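Local structure of protein (tenascin) (Gallus gallus, 1QR4) at residues A[38-43]-A[72-77]. The protein is an extracellular matrix adhesion protein whose fibronectin type III segment studied here carries a putative heparin-binding site. Numbering follows the deposited sequence.
Sequences RLTYVS and TISLVA
Arg38 pairs with Val76 and Val42 with Thr72 at the two ends of an antiparallel ladder between the middle strands of the four-stranded sheet of a fibronectin type III domain, a beta sandwich. Strand 48-53 flanks residues 38-42 on one side, strand 87-92 flanks residues 72-77 on the other. Arg38, Thr72 and Leu39 lose the most surface here.

At Arg38 the backbone N gives a hydrogen bond to Val76 O (3.0 Å), and Val76 N returns one to Arg38 O. Only the root of the side chain joins in: Arg38 CB lies 3.8 Å from Val76 CG1. With CG anti to the backbone N (chi1 179°) the chain then leads away from the partner strand, and the edge of its guanidinium lies against Thr40 CG2, in plane. Arg38 NH1 makes a salt bridge to Glu50 OE1, which may partly offset the like charge of nearby Lys83; both basic residues belong to the putative heparin-binding site.

Thr72 closes the other end more loosely. Its O accepts from Val42 N at 3.2 Å, while the return bond from Thr72 N to Val42 O is weak; Thr72 O also meets the CA-H of Tyr41. The methyl Val42 CG2 comes within 4.4 Å of Thr72 CB, and Thr72 also touches Thr88 and Lys90.

On the face away from Arg38 and Thr72, turned into the sandwich, Leu39 crosses Ile73 obliquely, its CD1 3.4 Å from Ile73 CG2. Leu25 of strand 22-28 touches both side chains, and Leu39 CB rests on Leu75 CD1.

Midway along the ladder, two nearly straight backbone bonds join Thr40 and Ser74, and on the Arg38 face Ser74 OG makes a weak hydrogen bond to Thr40 OG1 at 2.9 Å.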
loop_
_atom_site.group_PDB
_atom_site.type_symbol
_atom_site.label_atom_id
_atom_site.label_comp_id
_atom_site.label_asym_id
_atom_site.label_seq_id
_atom_site.Cartn_x
_atom_site.Cartn_y
_atom_site.Cartn_z
ATOM N N ARG A 38 -10.629 22.102 5.583
ATOM C CA ARG A 38 -11.529 21.172 4.941
ATOM C C ARG A 38 -10.656 20.424 3.959
ATOM O O ARG A 38 -9.944 21.024 3.162
ATOM C CB ARG A 38 -12.653 21.890 4.216
ATOM C CG ARG A 38 -13.605 20.947 3.518
ATOM C CD ARG A 38 -14.548 21.714 2.638
ATOM N NE ARG A 38 -14.779 21.018 1.379
ATOM C CZ ARG A 38 -15.899 21.100 0.666
ATOM N NH1 ARG A 38 -16.913 21.853 1.086
ATOM N NH2 ARG A 38 -16.012 20.407 -0.463
ATOM N N LEU A 39 -10.650 19.106 4.079
ATOM C CA LEU A 39 -9.844 18.259 3.217
ATOM C C LEU A 39 -10.778 17.483 2.340
ATOM O O LEU A 39 -11.703 16.848 2.838
ATOM C CB LEU A 39 -9.035 17.281 4.065
ATOM C CG LEU A 39 -8.233 16.188 3.376
ATOM C CD1 LEU A 39 -7.099 16.811 2.644
ATOM C CD2 LEU A 39 -7.702 15.207 4.400
ATOM N N THR A 40 -10.602 17.611 1.033
ATOM C CA THR A 40 -11.416 16.857 0.089
ATOM C C THR A 40 -10.435 16.051 -0.737
ATOM O O THR A 40 -9.284 16.445 -0.912
ATOM C CB THR A 40 -12.263 17.760 -0.841
ATOM O OG1 THR A 40 -11.414 18.705 -1.495
ATOM C CG2 THR A 40 -13.331 18.515 -0.057
ATOM N N TYR A 41 -10.866 14.882 -1.170
ATOM C CA TYR A 41 -10.028 14.020 -1.982
ATOM C C TYR A 41 -10.974 13.213 -2.832
ATOM O O TYR A 41 -11.970 12.692 -2.331
ATOM C CB TYR A 41 -9.166 13.092 -1.114
ATOM C CG TYR A 41 -9.928 12.165 -0.178
ATOM C CD1 TYR A 41 -10.260 12.569 1.114
ATOM C CD2 TYR A 41 -10.266 10.867 -0.569
ATOM C CE1 TYR A 41 -10.902 11.705 1.995
ATOM C CE2 TYR A 41 -10.909 9.991 0.302
ATOM C CZ TYR A 41 -11.225 10.416 1.586
ATOM O OH TYR A 41 -11.863 9.561 2.463
ATOM N N VAL A 42 -10.699 13.142 -4.127
ATOM C CA VAL A 42 -11.580 12.394 -5.001
ATOM C C VAL A 42 -10.836 11.229 -5.619
ATOM O O VAL A 42 -9.627 11.297 -5.818
ATOM C CB VAL A 42 -12.240 13.315 -6.092
ATOM C CG1 VAL A 42 -12.418 14.725 -5.558
ATOM C CG2 VAL A 42 -11.441 13.334 -7.369
ATOM N N SER A 43 -11.553 10.140 -5.871
ATOM C CA SER A 43 -10.950 8.960 -6.470
ATOM C C SER A 43 -11.129 9.053 -7.964
ATOM O O SER A 43 -11.796 9.955 -8.461
ATOM C CB SER A 43 -11.630 7.687 -5.962
ATOM O OG SER A 43 -12.930 7.535 -6.511
ATOM N N THR A 72 -6.694 12.825 -5.885
ATOM C CA THR A 72 -6.415 14.234 -6.014
ATOM C C THR A 72 -6.780 14.755 -4.639
ATOM O O THR A 72 -7.934 14.650 -4.222
ATOM C CB THR A 72 -7.303 14.890 -7.079
ATOM O OG1 THR A 72 -7.015 14.306 -8.354
ATOM C CG2 THR A 72 -7.041 16.389 -7.147
ATOM N N ILE A 73 -5.788 15.236 -3.899
ATOM C CA ILE A 73 -6.045 15.751 -2.564
ATOM C C ILE A 73 -5.916 17.262 -2.540
ATOM O O ILE A 73 -4.940 17.817 -3.038
ATOM C CB ILE A 73 -5.061 15.144 -1.512
ATOM C CG1 ILE A 73 -5.162 13.617 -1.512
ATOM C CG2 ILE A 73 -5.415 15.638 -0.101
ATOM C CD1 ILE A 73 -4.008 12.904 -0.830
ATOM N N SER A 74 -6.915 17.919 -1.963
ATOM C CA SER A 74 -6.912 19.370 -1.823
ATOM C C SER A 74 -7.353 19.824 -0.435
ATOM O O SER A 74 -8.348 19.363 0.124
ATOM C CB SER A 74 -7.753 20.053 -2.911
ATOM O OG SER A 74 -9.087 19.582 -2.915
ATOM N N LEU A 75 -6.575 20.742 0.109
ATOM C CA LEU A 75 -6.821 21.296 1.422
ATOM C C LEU A 75 -7.116 22.778 1.277
ATOM O O LEU A 75 -6.522 23.464 0.444
ATOM C CB LEU A 75 -5.584 21.111 2.292
ATOM C CG LEU A 75 -5.760 21.492 3.745
ATOM C CD1 LEU A 75 -6.733 20.544 4.406
ATOM C CD2 LEU A 75 -4.433 21.429 4.399
ATOM N N VAL A 76 -8.000 23.273 2.130
ATOM C CA VAL A 76 -8.397 24.665 2.109
ATOM C C VAL A 76 -8.719 25.159 3.515
ATOM O O VAL A 76 -9.286 24.426 4.325
ATOM C CB VAL A 76 -9.637 24.856 1.203
ATOM C CG1 VAL A 76 -10.724 23.879 1.581
ATOM C CG2 VAL A 76 -10.161 26.268 1.311
ATOM N N ALA A 77 -8.334 26.400 3.806
ATOM C CA ALA A 77 -8.611 27.010 5.099
ATOM C C ALA A 77 -9.952 27.770 5.045
ATOM O O ALA A 77 -10.133 28.668 4.226
ATOM C CB ALA A 77 -7.455 27.950 5.498
#